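Local coordinates for protein ATP12 ATPase (Paracoccus denitrificans, PDB 2R31) that probably acts as a chaperone in the assembly of the F1-ATPase, at residues R114-A117 and E118-P122; T194-A197 and L198-D202. One frame throughout, in Å; residues are numbered along the deposited sequence.

Interaction 1 (R114-A117 and E118-P122); sequences RAQA and EGWDP
Gln116 and Trp120, one turn apart on helix 110-130, run side by side in the same direction, and the glutamine lies over one face of the indole. Closest to the ring is the methylene CG, 4.1 Å from the centroid of the six-membered ring and 27° off its normal, a CH-pi contact; Gln116 CB sits over the same face toward the rim, 3.8 Å from Trp120 CE3. Spaced four residues apart, the two leave the same side of the helix, and with CG anti to the carbonyl carbon in both (chi1 -70° for Gln116) the chains run alongside each other, the amide plane ending only 23° from the ring plane. The polar ends of this buried pair are satisfied elsewhere: Gln116 OE1 takes the backbone N of Ala106, which should limit the rotation of the amide, NE2 bonds one conformer of Asp202, and Trp120 NE1 bonds Leu198 O.

Backbone hydrogen bonds follow the i to i+4 pattern of an alpha-helix, here the helix of a beta-alpha-beta unit between the parallel strands 104-105 and 138-139. Trp120 N reaches Gln116 O at 2.8 Å and Asp121 N reaches Ala117 O at 2.9 Å. The pattern then breaks at Pro122, which has no N-H to give; the helix kinks there, with Pro122 CD 3.8 Å from Ala117 O.

A water donates to Ala115 O at 2.8 Å, an oxygen that also accepts Gly119 N, and, in one of the two conformers of Glu118, reaches its OE1 at a long 3.3 Å. Asp121 OD2 makes a van der Waals contact with the methyl CB of Ala117 at 3.4 Å, while OD1 forms a salt bridge with Arg105 and OD2 hydrogen-bonds a Tris molecule, probably from the crystallisation liquor.

Interaction 2 (T194-A197 and L198-D202); sequences TAHA and LSRID
His196 O takes the hydroxyl of Ser199, whose OG donates to it at 2.7 Å. With chi1 at 76°, OG stands between the backbone N and the carbonyl carbon of its own residue, folded back over the preceding turn. Ser199 OG also accepts a water at 2.7 Å, and that water lies 3.0 Å from His196 ND1, bridging imidazole and serine. Replacing Ser199 by an alanine would probably deprive His196 O of its short hydroxyl bond and the water of its serine anchor.

Leu198 N and Ser199 N still bond Thr194 O and Ala195 O in alpha-helical fashion. Arg200 N instead divides itself between His196 O, weakly at 3.3 Å, and Ala197 O at 3.1 Å, which it meets from well above the carbonyl plane; the bond to Ala197 O spans three residues, as in a 3-10 turn. Arg200 in turn takes the N-cap position of helix 201-210. Its CG lies over one face of the imidazole, toward the rim, and its CD is 3.6 Å from His196 NE2; beyond them the chain bends at chi3 (69°), and the guanidinium forms salt bridges with Glu203 and Glu217.

Ala195, His196 and Arg200 touch helix 214-236, Leu198 and Ile201 touch helix 110-130, and Ala195 and Leu198 also reach helix 179-186.

How the interactions relate
From the N terminus, interaction 1 comes first, within helix 110-130, and it is complete before interaction 2 begins at the junction of helices 192-199 and 201-210. Each joins adjoining segments of one continuous stretch, so neither closes a loop of its own, and the two stand in series without nesting or crossing. In space the centres of interaction 1 and interaction 2 are about 11 Å apart, and the two contacts touch directly. Two probable hydrogen bonds span them, one meeting each of the two later helices, and Ile201 CD1 packs at the indole. The helix of the beta-alpha-beta unit is thereby tied to the helical C-terminal region at the break between its helices.

Interaction 1 (R114-A117 and E118-P122)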
loop_
_atom_site.group_PDB
_atom_site.type_symbol
_atom_site.label_atom_id
_atom_site.label_comp_id
_atom_site.label_asym_id
_atom_site.label_seq_id
_atom_site.Cartn_x
_atom_site.Cartn_y
_atom_site.Cartn_z
ATOM N N ARG A 114 8.618 21.692 -14.923
ATOM C CA ARG A 114 8.430 20.888 -16.119
ATOM C C ARG A 114 8.561 19.388 -15.835
ATOM O O ARG A 114 7.801 18.570 -16.374
ATOM C CB ARG A 114 9.355 21.316 -17.260
ATOM C CG ARG A 114 9.006 22.729 -17.712
ATOM C CD ARG A 114 9.674 23.059 -19.032
ATOM N NE ARG A 114 9.409 24.442 -19.426
ATOM C CZ ARG A 114 10.224 25.440 -19.227
ATOM N NH1 ARG A 114 11.415 25.230 -18.693
ATOM N NH2 ARG A 114 9.845 26.649 -19.593
ATOM N N ALA A 115 9.518 18.987 -15.004
ATOM C CA ALA A 115 9.701 17.575 -14.654
ATOM C C ALA A 115 8.473 17.014 -13.961
ATOM O O ALA A 115 8.020 15.902 -14.205
ATOM C CB ALA A 115 10.926 17.352 -13.789
ATOM N N GLN A 116 7.920 17.789 -13.026
ATOM C CA GLN A 116 6.716 17.388 -12.309
ATOM C C GLN A 116 5.556 17.236 -13.294
ATOM O O GLN A 116 4.799 16.269 -13.225
ATOM C CB GLN A 116 6.379 18.367 -11.195
ATOM C CG GLN A 116 7.319 18.372 -9.986
ATOM C CD GLN A 116 7.021 19.528 -9.017
ATOM O OE1 GLN A 116 6.489 20.535 -9.418
ATOM N NE2 GLN A 116 7.428 19.437 -7.752
ATOM N N ALA A 117 5.381 18.177 -14.223
ATOM C CA ALA A 117 4.280 18.105 -15.163
ATOM C C ALA A 117 4.418 16.896 -16.042
ATOM O O ALA A 117 3.443 16.160 -16.305
ATOM C CB ALA A 117 4.227 19.400 -15.976
ATOM N N GLU A 118 5.652 16.634 -16.539
ATOM C CA GLU A 118 5.847 15.480 -17.431
ATOM C C GLU A 118 5.437 14.177 -16.782
ATOM O O GLU A 118 4.819 13.311 -17.414
ATOM C CB GLU A 118 7.317 15.390 -17.865
ATOM C CG GLU A 118 7.636 14.223 -18.786
ATOM C CD GLU A 118 9.090 13.963 -19.058
ATOM O OE1 GLU A 118 9.991 14.336 -18.273
ATOM O OE2 GLU A 118 9.348 13.340 -20.088
ATOM N N GLY A 119 5.826 14.040 -15.520
ATOM C CA GLY A 119 5.525 12.782 -14.835
ATOM C C GLY A 119 4.107 12.677 -14.324
ATOM O O GLY A 119 3.480 11.626 -14.325
ATOM N N TRP A 120 3.586 13.787 -13.793
ATOM C CA TRP A 120 2.347 13.767 -13.031
ATOM C C TRP A 120 1.100 14.144 -13.807
ATOM O O TRP A 120 0.003 13.655 -13.494
ATOM C CB TRP A 120 2.461 14.686 -11.807
ATOM C CG TRP A 120 3.508 14.237 -10.812
ATOM C CD1 TRP A 120 4.130 13.006 -10.745
ATOM C CD2 TRP A 120 4.035 15.010 -9.730
ATOM N NE1 TRP A 120 4.991 12.991 -9.695
ATOM C CE2 TRP A 120 4.962 14.181 -9.069
ATOM C CE3 TRP A 120 3.813 16.282 -9.262
ATOM C CZ2 TRP A 120 5.686 14.628 -7.946
ATOM C CZ3 TRP A 120 4.524 16.713 -8.157
ATOM C CH2 TRP A 120 5.453 15.909 -7.500
ATOM N N ASP A 121 1.215 14.993 -14.824
ATOM C CA ASP A 121 0.017 15.366 -15.584
ATOM C C ASP A 121 -0.665 14.136 -16.198
ATOM O O ASP A 121 -1.897 14.100 -16.203
ATOM C CB ASP A 121 0.330 16.414 -16.640
ATOM C CG ASP A 121 0.602 17.804 -16.132
ATOM O OD1 ASP A 121 0.435 18.057 -14.925
ATOM O OD2 ASP A 121 1.036 18.657 -16.944
ATOM N N PRO A 122 0.040 13.117 -16.697
ATOM C CA PRO A 122 -0.685 11.942 -17.214
ATOM C C PRO A 122 -1.508 11.254 -16.162
ATOM O O PRO A 122 -2.549 10.662 -16.475
ATOM C CB PRO A 122 0.430 11.060 -17.749
ATOM C CG PRO A 122 1.519 12.025 -18.147
ATOM C CD PRO A 122 1.481 13.046 -17.054
HETATM O O HOH W 1 9.548 13.749 -15.104
#

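Interaction 2 (T194-A197 and L198-D202)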
loop_
_atom_site.group_PDB
_atom_site.type_symbol
_atom_site.label_atom_id
_atom_site.label_comp_id
_atom_site.label_asym_id
_atom_site.label_seq_id
_atom_site.Cartn_x
_atom_site.Cartn_y
_atom_site.Cartn_z
ATOM N N THR A 194 6.834 2.131 -10.686
ATOM C CA THR A 194 6.558 3.375 -11.381
ATOM C C THR A 194 5.975 4.430 -10.441
ATOM O O THR A 194 6.400 5.604 -10.459
ATOM C CB THR A 194 5.635 3.115 -12.582
ATOM O OG1 THR A 194 6.279 2.198 -13.463
ATOM C CG2 THR A 194 5.278 4.384 -13.308
ATOM N N ALA A 195 5.023 4.039 -9.594
ATOM C CA ALA A 195 4.480 4.953 -8.625
ATOM C C ALA A 195 5.582 5.530 -7.706
ATOM O O ALA A 195 5.635 6.705 -7.404
ATOM C CB ALA A 195 3.438 4.269 -7.755
ATOM N N HIS A 196 6.479 4.627 -7.265
ATOM C CA HIS A 196 7.599 5.050 -6.406
ATOM C C HIS A 196 8.481 6.077 -7.115
ATOM O O HIS A 196 8.784 7.163 -6.572
ATOM C CB HIS A 196 8.392 3.802 -6.012
ATOM C CG HIS A 196 9.596 4.129 -5.196
ATOM N ND1 HIS A 196 9.540 4.625 -3.927
ATOM C CD2 HIS A 196 10.895 3.996 -5.593
ATOM C CE1 HIS A 196 10.821 4.756 -3.519
ATOM N NE2 HIS A 196 11.628 4.400 -4.480
ATOM N N ALA A 197 8.869 5.786 -8.355
ATOM C CA ALA A 197 9.693 6.722 -9.119
ATOM C C ALA A 197 8.979 8.062 -9.282
ATOM O O ALA A 197 9.596 9.156 -9.070
ATOM C CB ALA A 197 10.075 6.105 -10.443
ATOM N N LEU A 198 7.710 8.036 -9.648
ATOM C CA LEU A 198 6.967 9.293 -9.835
ATOM C C LEU A 198 6.941 10.112 -8.559
ATOM O O LEU A 198 6.994 11.335 -8.578
ATOM C CB LEU A 198 5.538 9.039 -10.321
ATOM C CG LEU A 198 5.422 8.528 -11.732
ATOM C CD1 LEU A 198 3.971 8.152 -12.024
ATOM C CD2 LEU A 198 5.911 9.566 -12.748
ATOM N N SER A 199 6.832 9.417 -7.420
ATOM C CA SER A 199 6.705 10.102 -6.152
ATOM C C SER A 199 7.982 10.846 -5.752
ATOM O O SER A 199 7.931 11.724 -4.920
ATOM C CB SER A 199 6.324 9.159 -5.034
ATOM O OG SER A 199 7.419 8.348 -4.598
ATOM N N ARG A 200 9.105 10.448 -6.350
ATOM C CA ARG A 200 10.443 10.955 -6.011
ATOM C C ARG A 200 10.946 12.046 -6.936
ATOM O O ARG A 200 12.133 12.378 -6.845
ATOM C CB ARG A 200 11.458 9.817 -5.982
ATOM C CG ARG A 200 11.242 8.775 -4.974
ATOM C CD ARG A 200 12.457 7.898 -4.916
ATOM N NE ARG A 200 13.582 8.580 -4.370
ATOM C CZ ARG A 200 14.855 8.608 -4.298
ATOM N NH1 ARG A 200 15.579 7.747 -5.019
ATOM N NH2 ARG A 200 15.640 9.450 -3.599
ATOM N N ILE A 201 10.124 12.622 -7.791
ATOM C CA ILE A 201 10.659 13.581 -8.763
ATOM C C ILE A 201 11.400 14.711 -8.094
ATOM O O ILE A 201 12.491 15.084 -8.575
ATOM C CB ILE A 201 9.529 14.077 -9.727
ATOM C CG1 ILE A 201 9.163 12.967 -10.707
ATOM C CG2 ILE A 201 9.907 15.354 -10.418
ATOM C CD1 ILE A 201 7.956 13.245 -11.597
ATOM N N ASP A 202 10.928 15.311 -6.999
ATOM C CA ASP A 202 11.630 16.412 -6.333
ATOM C C ASP A 202 12.992 15.993 -5.760
ATOM O O ASP A 202 14.006 16.675 -5.959
ATOM C CB ASP A 202 10.849 17.054 -5.208
ATOM C CG ASP A 202 9.602 17.761 -5.659
ATOM O OD1 ASP A 202 9.286 17.596 -6.842
ATOM O OD2 ASP A 202 8.972 18.438 -4.804
HETATM O O HOH W 2 7.522 6.472 -2.660
#